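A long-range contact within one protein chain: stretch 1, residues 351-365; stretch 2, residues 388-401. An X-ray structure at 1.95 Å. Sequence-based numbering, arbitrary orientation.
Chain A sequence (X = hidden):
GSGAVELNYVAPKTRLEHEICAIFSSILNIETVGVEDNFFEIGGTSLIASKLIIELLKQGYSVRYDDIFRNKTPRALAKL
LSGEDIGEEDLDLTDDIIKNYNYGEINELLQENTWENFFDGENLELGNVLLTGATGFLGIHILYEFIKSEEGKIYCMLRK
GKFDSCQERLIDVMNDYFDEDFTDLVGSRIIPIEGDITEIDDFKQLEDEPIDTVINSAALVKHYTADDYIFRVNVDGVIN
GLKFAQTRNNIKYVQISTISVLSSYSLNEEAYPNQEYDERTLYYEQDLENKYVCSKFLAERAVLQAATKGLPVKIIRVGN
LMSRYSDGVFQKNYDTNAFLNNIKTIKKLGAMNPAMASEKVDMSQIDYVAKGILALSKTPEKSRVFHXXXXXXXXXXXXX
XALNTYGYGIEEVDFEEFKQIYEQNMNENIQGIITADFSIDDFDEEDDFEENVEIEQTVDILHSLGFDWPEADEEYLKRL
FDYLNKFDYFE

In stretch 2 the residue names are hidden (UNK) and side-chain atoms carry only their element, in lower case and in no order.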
ATOM      1  N   ALA A 351      17.341  10.408 -16.649  1.00 30.54           N
ATOM      2  CA  ALA A 351      18.518   9.762 -16.083  1.00 33.00           C
ATOM      3  C   ALA A 351      18.162   9.070 -14.776  1.00 28.98           C
ATOM      4  O   ALA A 351      17.174   9.401 -14.123  1.00 32.23           O
ATOM      5  CB  ALA A 351      19.654  10.764 -15.852  1.00 29.87           C
ATOM      6  N   MET A 352      18.983   8.087 -14.421  1.00 34.18           N
ATOM      7  CA  MET A 352      18.968   7.448 -13.112  1.00 30.99           C
ATOM      8  C   MET A 352      20.400   7.091 -12.756  1.00 31.66           C
ATOM      9  O   MET A 352      21.205   6.791 -13.642  1.00 32.06           O
ATOM     10  CB  MET A 352      18.098   6.190 -13.109  1.00 31.14           C
ATOM     11  CG  MET A 352      18.367   5.248 -14.296  1.00 32.74           C
ATOM     12  SD  MET A 352      17.356   3.755 -14.210  1.00 30.50           S
ATOM     13  CE  MET A 352      17.955   2.929 -15.692  1.00 22.17           C
ATOM     14  N   ASN A 353      20.726   7.115 -11.464  1.00 29.76           N
ATOM     15  CA  ASN A 353      22.069   6.717 -11.050  1.00 32.66           C
ATOM     16  C   ASN A 353      22.127   5.192 -10.929  1.00 33.68           C
ATOM     17  O   ASN A 353      21.121   4.509 -11.138  1.00 26.85           O
ATOM     18  CB  ASN A 353      22.467   7.487  -9.784  1.00 31.26           C
ATOM     19  CG  ASN A 353      21.809   6.979  -8.512  1.00 33.90           C
ATOM     20  OD1 ASN A 353      21.647   5.780  -8.286  1.00 34.60           O
ATOM     21  ND2 ASN A 353      21.457   7.918  -7.650  1.00 36.54           N
ATOM     22  N   PRO A 354      23.305   4.612 -10.648  1.00 31.71           N
ATOM     23  CA  PRO A 354      23.390   3.144 -10.674  1.00 33.30           C
ATOM     24  C   PRO A 354      22.593   2.464  -9.572  1.00 30.55           C
ATOM     25  O   PRO A 354      22.039   1.386  -9.817  1.00 31.67           O
ATOM     26  CB  PRO A 354      24.897   2.867 -10.542  1.00 32.88           C
ATOM     27  CG  PRO A 354      25.550   4.089 -11.041  1.00 33.43           C
ATOM     28  CD  PRO A 354      24.649   5.220 -10.606  1.00 32.97           C
ATOM     29  N   ALA A 355      22.505   3.052  -8.374  1.00 34.99           N
ATOM     30  CA  ALA A 355      21.692   2.438  -7.322  1.00 31.89           C
ATOM     31  C   ALA A 355      20.228   2.371  -7.740  1.00 32.24           C
ATOM     32  O   ALA A 355      19.554   1.347  -7.543  1.00 27.77           O
ATOM     33  CB  ALA A 355      21.841   3.219  -6.026  1.00 30.18           C
ATOM     34  N   MET A 356      19.734   3.447  -8.351  1.00 28.08           N
ATOM     35  CA  MET A 356      18.373   3.463  -8.867  1.00 30.24           C
ATOM     36  C   MET A 356      18.185   2.410  -9.952  1.00 31.56           C
ATOM     37  O   MET A 356      17.217   1.639  -9.922  1.00 34.19           O
ATOM     38  CB  MET A 356      18.048   4.862  -9.392  1.00 28.25           C
ATOM     39  CG  MET A 356      18.310   5.964  -8.364  1.00 34.22           C
ATOM     40  SD  MET A 356      18.279   7.624  -9.050  1.00 34.08           S
ATOM     41  CE  MET A 356      16.675   7.620  -9.843  1.00 29.94           C
ATOM     42  N   ALA A 357      19.111   2.360 -10.921  1.00 29.38           N
ATOM     43  CA  ALA A 357      19.007   1.396 -12.013  1.00 28.98           C
ATOM     44  C   ALA A 357      18.936  -0.034 -11.489  1.00 27.95           C
ATOM     45  O   ALA A 357      18.180  -0.859 -12.021  1.00 25.79           O
ATOM     46  CB  ALA A 357      20.195   1.548 -12.974  1.00 30.67           C
ATOM     47  N   SER A 358      19.704  -0.341 -10.434  1.00 27.98           N
ATOM     48  CA  SER A 358      19.802  -1.720  -9.959  1.00 29.71           C
ATOM     49  C   SER A 358      18.663  -2.135  -9.034  1.00 29.64           C
ATOM     50  O   SER A 358      18.505  -3.337  -8.774  1.00 28.97           O
ATOM     51  CB  SER A 358      21.138  -1.928  -9.247  1.00 28.97           C
ATOM     52  OG  SER A 358      22.144  -2.249 -10.199  1.00 36.77           O
ATOM     53  N   GLU A 359      17.862  -1.196  -8.548  1.00 28.03           N
ATOM     54  CA  GLU A 359      16.796  -1.540  -7.616  1.00 33.49           C
ATOM     55  C   GLU A 359      15.796  -2.484  -8.264  1.00 28.11           C
ATOM     56  O   GLU A 359      15.220  -2.172  -9.311  1.00 27.50           O
ATOM     57  CB  GLU A 359      16.096  -0.277  -7.126  1.00 35.92           C
ATOM     58  CG  GLU A 359      15.079  -0.553  -6.041  1.00 38.09           C
ATOM     59  CD  GLU A 359      14.609   0.709  -5.364  1.00 53.88           C
ATOM     60  OE1 GLU A 359      14.277   1.690  -6.084  1.00 49.55           O
ATOM     61  OE2 GLU A 359      14.570   0.713  -4.110  1.00 67.57           O
ATOM     62  N   LYS A 360      15.626  -3.653  -7.647  1.00 29.10           N
ATOM     63  CA  LYS A 360      14.708  -4.680  -8.109  1.00 28.80           C
ATOM     64  C   LYS A 360      13.302  -4.417  -7.598  1.00 32.08           C
ATOM     65  O   LYS A 360      13.105  -3.828  -6.533  1.00 32.97           O
ATOM     66  CB  LYS A 360      15.128  -6.067  -7.614  1.00 30.83           C
ATOM     67  CG  LYS A 360      16.579  -6.439  -7.798  1.00 33.83           C
ATOM     68  CD  LYS A 360      16.878  -6.864  -9.202  1.00 34.26           C
ATOM     69  CE  LYS A 360      18.226  -7.572  -9.267  1.00 38.32           C
ATOM     70  NZ  LYS A 360      18.613  -7.826 -10.680  1.00 38.38           N
ATOM     71  N   VAL A 361      12.312  -4.894  -8.350  1.00 28.07           N
ATOM     72  CA  VAL A 361      10.933  -4.786  -7.903  1.00 28.53           C
ATOM     73  C   VAL A 361      10.140  -5.964  -8.438  1.00 30.33           C
ATOM     74  O   VAL A 361      10.435  -6.502  -9.511  1.00 30.29           O
ATOM     75  CB  VAL A 361      10.298  -3.448  -8.339  1.00 28.92           C
ATOM     76  CG1 VAL A 361       9.844  -3.523  -9.805  1.00 29.09           C
ATOM     77  CG2 VAL A 361       9.146  -3.127  -7.431  1.00 32.54           C
ATOM     78  N   ASP A 362       9.146  -6.382  -7.654  1.00 28.62           N
ATOM     79  CA  ASP A 362       8.061  -7.212  -8.148  1.00 25.97           C
ATOM     80  C   ASP A 362       7.077  -6.360  -8.937  1.00 25.23           C
ATOM     81  O   ASP A 362       6.763  -5.227  -8.551  1.00 25.57           O
ATOM     82  CB  ASP A 362       7.333  -7.882  -6.986  1.00 28.32           C
ATOM     83  CG  ASP A 362       6.589  -6.878  -6.108  1.00 29.20           C
ATOM     84  OD1 ASP A 362       7.251  -6.066  -5.415  1.00 30.19           O
ATOM     85  OD2 ASP A 362       5.343  -6.898  -6.110  1.00 28.96           O
ATOM     86  N   MET A 363       6.620  -6.886 -10.061  1.00 23.41           N
ATOM     87  CA  MET A 363       5.490  -6.300 -10.777  1.00 25.07           C
ATOM     88  C   MET A 363       4.333  -7.277 -10.597  1.00 26.90           C
ATOM     89  O   MET A 363       4.143  -8.213 -11.378  1.00 26.12           O
ATOM     90  CB  MET A 363       5.823  -6.031 -12.225  1.00 25.03           C
ATOM     91  CG  MET A 363       7.085  -5.180 -12.378  1.00 22.43           C
ATOM     92  SD  MET A 363       6.831  -3.431 -12.040  1.00 28.20           S
ATOM     93  CE  MET A 363       5.844  -2.950 -13.461  1.00 22.97           C
ATOM     94  N   SER A 364       3.572  -7.064  -9.531  1.00 28.02           N
ATOM     95  CA  SER A 364       2.476  -7.961  -9.173  1.00 28.35           C
ATOM     96  C   SER A 364       1.231  -7.515  -9.931  1.00 24.66           C
ATOM     97  O   SER A 364       0.497  -6.632  -9.485  1.00 25.63           O
ATOM     98  CB  SER A 364       2.269  -7.943  -7.664  1.00 24.87           C
ATOM     99  OG  SER A 364       3.415  -8.457  -6.995  1.00 24.05           O
ATOM    100  N   GLN A 365       1.003  -8.138 -11.094  1.00 26.72           N
ATOM    101  CA  GLN A 365      -0.118  -7.780 -11.958  1.00 23.48           C
ATOM    102  C   GLN A 365      -1.444  -8.033 -11.243  1.00 26.03           C
ATOM    103  O   GLN A 365      -1.697  -9.144 -10.758  1.00 26.39           O
ATOM    104  CB  GLN A 365      -0.045  -8.585 -13.256  1.00 23.31           C
ATOM    105  CG  GLN A 365       1.321  -8.477 -13.993  1.00 23.98           C
ATOM    106  CD  GLN A 365       2.280  -9.632 -13.680  1.00 28.67           C
ATOM    107  OE1 GLN A 365       2.113 -10.350 -12.691  1.00 24.22           O
ATOM    108  NE2 GLN A 365       3.273  -9.831 -14.548  1.00 26.20           N
ATOM    109  N   UNK A 388       2.367 -12.861  -1.269  1.00 25.06           N
ATOM    110  CA  UNK A 388       1.716 -13.054  -2.557  1.00 26.30           C
ATOM    111  C   UNK A 388       2.155 -11.926  -3.491  1.00 26.87           C
ATOM    112  O   UNK A 388       1.479 -10.906  -3.620  1.00 27.59           O
ATOM    113  c   UNK A 388       0.206 -13.100  -2.363  1.00 21.00           C
ATOM    114  s   UNK A 388      -0.736 -13.467  -3.857  1.00 28.58           S
ATOM    115  N   UNK A 389       3.291 -12.125  -4.152  1.00 25.77           N
ATOM    116  CA  UNK A 389       3.858 -11.147  -5.060  1.00 24.32           C
ATOM    117  C   UNK A 389       4.658 -11.863  -6.136  1.00 27.28           C
ATOM    118  O   UNK A 389       5.189 -12.959  -5.918  1.00 27.64           O
ATOM    119  c   UNK A 389       7.448  -8.502  -3.168  1.00 32.70           C
ATOM    120  c   UNK A 389       5.784 -10.741  -3.386  1.00 32.72           C
ATOM    121  s   UNK A 389       6.363  -9.521  -2.162  1.00 40.01           S
ATOM    122  c   UNK A 389       4.748 -10.132  -4.324  1.00 29.10           C
ATOM    123  N   UNK A 390       4.742 -11.218  -7.301  1.00 25.53           N
ATOM    124  CA  UNK A 390       5.442 -11.755  -8.460  1.00 24.55           C
ATOM    125  C   UNK A 390       6.906 -12.047  -8.149  1.00 26.11           C
ATOM    126  O   UNK A 390       7.688 -11.126  -7.895  1.00 28.23           O
ATOM    127  o   UNK A 390       6.490 -12.277 -11.038  1.00 26.82           O
ATOM    128  c   UNK A 390       5.324 -10.782  -9.625  1.00 24.76           C
ATOM    129  c   UNK A 390       5.610 -11.442 -10.948  1.00 26.85           C
ATOM    130  n   UNK A 390       4.854 -11.082 -11.980  1.00 30.44           N
ATOM    131  N   UNK A 391       7.290 -13.321  -8.150  1.00 24.02           N
ATOM    132  CA  UNK A 391       8.639 -13.687  -7.749  1.00 28.73           C
ATOM    133  C   UNK A 391       9.673 -13.454  -8.847  1.00 27.43           C
ATOM    134  O   UNK A 391      10.873 -13.537  -8.570  1.00 26.92           O
ATOM    135  o   UNK A 391       7.168 -16.087  -8.870  1.00 28.54           O
ATOM    136  n   UNK A 391       9.165 -17.067  -8.650  1.00 30.26           N
ATOM    137  c   UNK A 391       8.680 -15.149  -7.272  1.00 28.16           C
ATOM    138  c   UNK A 391       8.278 -16.135  -8.349  1.00 28.14           C
ATOM    139  N   UNK A 392       9.254 -13.129 -10.066  1.00 25.24           N
ATOM    140  CA  UNK A 392      10.200 -12.812 -11.143  1.00 29.61           C
ATOM    141  C   UNK A 392      10.502 -11.308 -11.133  1.00 28.40           C
ATOM    142  O   UNK A 392       9.976 -10.523 -11.933  1.00 31.31           O
ATOM    143  c   UNK A 392       9.970 -15.856 -12.351  1.00 34.23           C
ATOM    144  n   UNK A 392       9.097 -16.917 -12.378  1.00 34.73           N
ATOM    145  c   UNK A 392       9.636 -13.288 -12.481  1.00 27.06           C
ATOM    146  n   UNK A 392       7.916 -15.138 -12.564  1.00 32.83           N
ATOM    147  c   UNK A 392       7.865 -16.457 -12.509  1.00 35.30           C
ATOM    148  c   UNK A 392       9.233 -14.727 -12.475  1.00 29.72           C
ATOM    149  N   UNK A 393      11.374 -10.905 -10.204  1.00 25.25           N
ATOM    150  CA  UNK A 393      11.716  -9.495 -10.033  1.00 29.76           C
ATOM    151  C   UNK A 393      12.438  -8.964 -11.266  1.00 31.81           C
ATOM    152  O   UNK A 393      13.213  -9.678 -11.909  1.00 29.32           O
ATOM    153  c   UNK A 393      10.722  -9.969  -7.291  1.00 28.61           C
ATOM    154  c   UNK A 393      12.905  -9.732  -6.363  1.00 37.70           C
ATOM    155  c   UNK A 393      12.625  -9.277  -8.824  1.00 29.30           C
ATOM    156  c   UNK A 393      12.431 -10.085  -5.118  1.00 39.59           C
ATOM    157  c   UNK A 393      11.093 -10.384  -4.962  1.00 35.85           C
ATOM    158  c   UNK A 393      10.231 -10.333  -6.046  1.00 30.89           C
ATOM    159  o   UNK A 393      10.626 -10.715  -3.720  1.00 37.10           O
ATOM    160  c   UNK A 393      12.067  -9.667  -7.469  1.00 30.86           C
ATOM    161  N   UNK A 394      12.171  -7.695 -11.588  1.00 23.51           N
ATOM    162  CA  UNK A 394      12.870  -6.978 -12.640  1.00 27.61           C
ATOM    163  C   UNK A 394      13.620  -5.816 -11.996  1.00 30.53           C
ATOM    164  O   UNK A 394      13.426  -5.498 -10.822  1.00 27.94           O
ATOM    165  c   UNK A 394      11.218  -7.640 -14.407  1.00 23.96           C
ATOM    166  c   UNK A 394      11.919  -6.483 -13.752  1.00 23.10           C
ATOM    167  c   UNK A 394       9.993  -4.956 -14.323  1.00 28.39           C
ATOM    168  c   UNK A 394      10.864  -5.530 -13.216  1.00 28.44           C
ATOM    169  N   UNK A 395      14.495  -5.188 -12.772  1.00 29.48           N
ATOM    170  CA  UNK A 395      15.198  -4.006 -12.294  1.00 27.35           C
ATOM    171  C   UNK A 395      14.707  -2.778 -13.043  1.00 25.76           C
ATOM    172  O   UNK A 395      13.914  -2.872 -13.976  1.00 28.61           O
ATOM    173  c   UNK A 395      16.708  -4.165 -12.451  1.00 28.41           C
ATOM    174  o   UNK A 395      17.067  -3.955 -13.794  1.00 28.64           O
ATOM    175  N   UNK A 396      15.197  -1.608 -12.624  1.00 29.44           N
ATOM    176  CA  UNK A 396      14.818  -0.388 -13.314  1.00 27.16           C
ATOM    177  C   UNK A 396      15.508  -0.256 -14.661  1.00 28.99           C
ATOM    178  O   UNK A 396      15.079   0.563 -15.474  1.00 29.18           O
ATOM    179  n   UNK A 396      12.347   1.638 -10.129  1.00 30.45           N
ATOM    180  c   UNK A 396      15.092   0.827 -12.436  1.00 26.39           C
ATOM    181  c   UNK A 396      13.016   1.904 -11.302  1.00 32.64           C
ATOM    182  c   UNK A 396      12.947   0.636  -9.512  1.00 30.37           C
ATOM    183  c   UNK A 396      14.048   1.032 -11.381  1.00 31.57           C
ATOM    184  n   UNK A 396      13.967   0.243 -10.252  1.00 27.65           N
ATOM    185  N   UNK A 397      16.530  -1.067 -14.929  1.00 30.26           N
ATOM    186  CA  UNK A 397      17.045  -1.154 -16.288  1.00 26.77           C
ATOM    187  C   UNK A 397      16.035  -1.839 -17.193  1.00 32.07           C
ATOM    188  O   UNK A 397      15.855  -1.432 -18.345  1.00 31.05           O
ATOM    189  n   UNK A 397      21.830  -1.367 -14.814  1.00 28.76           N
ATOM    190  c   UNK A 397      19.473  -1.264 -15.468  1.00 27.27           C
ATOM    191  c   UNK A 397      22.089  -1.599 -13.531  1.00 32.51           C
ATOM    192  n   UNK A 397      21.396  -2.516 -12.860  1.00 28.49           N
ATOM    193  c   UNK A 397      20.790  -2.042 -15.569  1.00 30.03           C
ATOM    194  c   UNK A 397      18.381  -1.903 -16.310  1.00 27.25           C
ATOM    195  n   UNK A 397      23.037  -0.907 -12.916  1.00 29.95           N
ATOM    196  N   UNK A 398      15.339  -2.857 -16.682  1.00 27.82           N
ATOM    197  CA  UNK A 398      14.271  -3.472 -17.460  1.00 29.89           C
ATOM    198  C   UNK A 398      13.184  -2.460 -17.767  1.00 29.55           C
ATOM    199  O   UNK A 398      12.706  -2.350 -18.916  1.00 27.39           O
ATOM    200  o   UNK A 398      15.232  -6.210 -17.574  1.00 38.80           O
ATOM    201  o   UNK A 398      14.866  -6.253 -15.404  1.00 30.47           O
ATOM    202  c   UNK A 398      14.664  -5.785 -16.547  1.00 33.82           C
ATOM    203  c   UNK A 398      13.685  -4.660 -16.701  1.00 31.89           C
ATOM    204  N   UNK A 399      12.791  -1.691 -16.743  1.00 24.71           N
ATOM    205  CA  UNK A 399      11.728  -0.717 -16.938  1.00 28.07           C
ATOM    206  C   UNK A 399      12.169   0.351 -17.920  1.00 31.03           C
ATOM    207  O   UNK A 399      11.425   0.710 -18.837  1.00 30.99           O
ATOM    208  c   UNK A 399      11.295  -0.102 -15.600  1.00 29.44           C
ATOM    209  c   UNK A 399      10.494   1.155 -15.856  1.00 26.48           C
ATOM    210  c   UNK A 399      10.489  -1.120 -14.795  1.00 33.57           C
ATOM    211  c   UNK A 399      10.892  -1.179 -13.347  1.00 32.81           C
ATOM    212  N   UNK A 400      13.397   0.854 -17.765  1.00 30.74           N
ATOM    213  CA  UNK A 400      13.873   1.914 -18.650  1.00 31.08           C
ATOM    214  C   UNK A 400      14.098   1.387 -20.067  1.00 27.75           C
ATOM    215  O   UNK A 400      13.881   2.116 -21.036  1.00 33.11           O
ATOM    216  c   UNK A 400      15.127   2.582 -18.052  1.00 26.15           C
ATOM    217  c   UNK A 400      15.908   3.336 -19.107  1.00 31.09           C
ATOM    218  c   UNK A 400      14.709   3.567 -16.966  1.00 28.01           C
ATOM    219  N   UNK A 401      14.505   0.124 -20.228  1.00 27.52           N
ATOM    220  CA  UNK A 401      14.576  -0.450 -21.568  1.00 30.85           C
ATOM    221  C   UNK A 401      13.215  -0.413 -22.238  1.00 35.91           C
ATOM    222  O   UNK A 401      13.112  -0.080 -23.426  1.00 36.49           O
ATOM    223  o   UNK A 401      17.254  -0.906 -21.136  1.00 37.48           O
ATOM    224  c   UNK A 401      16.588  -1.968 -21.193  1.00 36.41           C
ATOM    225  c   UNK A 401      15.099  -1.888 -21.528  1.00 32.07           C
ATOM    226  o   UNK A 401      17.081  -3.096 -20.944  1.00 39.63           O
TER
HETATM  227  O   HOH W   1      16.235  -9.132 -11.893  1.00 41.95           O
HETATM  228  O   HOH W   2       7.765  -9.173 -10.892  1.00 35.08           O

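Position 388 carries one carbon and then a sulfur, with nothing beyond, and it stays clear of stretch 1; it is Cys-388. At 389 two carbons, a sulfur and a final carbon form an unbranched chain whose terminal carbon lies 3.3 Å from Asp-362 OD1: Met-389. Position 390 has two carbons, the second bearing one oxygen and one nitrogen, so an amide. Its backbone N donates to Ser-364 OG (3.1 Å), and Ser-364 in turn donates from OG to Asp-362 OD2 (2.6 Å). This is Asn-390, and its ND2 makes weak hydrogen bonds to Met-363 O (3.0 Å) and Gln-365 OE1 (2.9 Å).

Position 391 shows the same atoms, two carbons ending in one oxygen and one nitrogen, but its CB points away from stretch 1 and it makes no contact there; the composition gives Asn-391. At 392 one carbon leads to a five-membered ring of three carbons and two nitrogens, His-392. The ring does not reach stretch 1, but the backbone does so through water 2, which donates to His-392 O (2.8 Å) and accepts from Met-363 N (2.7 Å). Position 393 has one carbon and a six-carbon ring bearing an oxygen, with the ring beside the CB atoms of Lys-360 and Asp-362: Tyr-393.

Four carbons forked at the first, one arm two carbons long, identify 394 as Ile-394. Its CD1 packs 3.5 Å from Met-363 CG, and its CG1 lies 4.1 Å from Val-361 CG1. Position 395 has one carbon and one oxygen, and the carbon sits 3.6 Å from Ala-357 O. It is Ser-395, whose OG caps the following helix by accepting a weak bond from the backbone N of 397.

At 396 a carbon carries a five-membered ring of three carbons and two nitrogens, and one ring nitrogen meets Glu-359 O near the ring plane. This is His-396; ND1 donates to Glu-359 O over 2.9 Å. Position 397 runs through three carbons and a nitrogen to a carbon bearing two more nitrogens, a guanidinium with Ala-357 CB over one face. As Arg-397, it donates from NH1 to Ser-358 OG (2.8 Å).

Position 398, two carbons with two oxygens on the second, is Asp-398, which does not touch stretch 1 but accepts at OD2 from Ser-395 N (2.9 Å). Position 399 repeats the forked four-carbon pattern: Ile-399, with CD1 4.4 Å from Val-361 CG1. Three carbons, one carrying the other two, make 400 Val-400, its CG2 3.5 Å from Met-352 CE. Position 401, two carbons and two terminal oxygens, is Asp-401, out of reach.

The contact is centred on a short antiparallel pairing, in which Val-361 N donates to Ile-394 O (2.8 Å) and Ile-394 N to Val-361 O (3.0 Å). Beyond it, His-396 and Arg-397 engage the end of the first helix, while Asn-390 grips the segment from Met-363 to Gln-365. Apolar packing by Ile-394, Ile-399 and Val-400 supports these polar links.

Stretch 2, residues 388-401: CMNNHYISHRDIVD
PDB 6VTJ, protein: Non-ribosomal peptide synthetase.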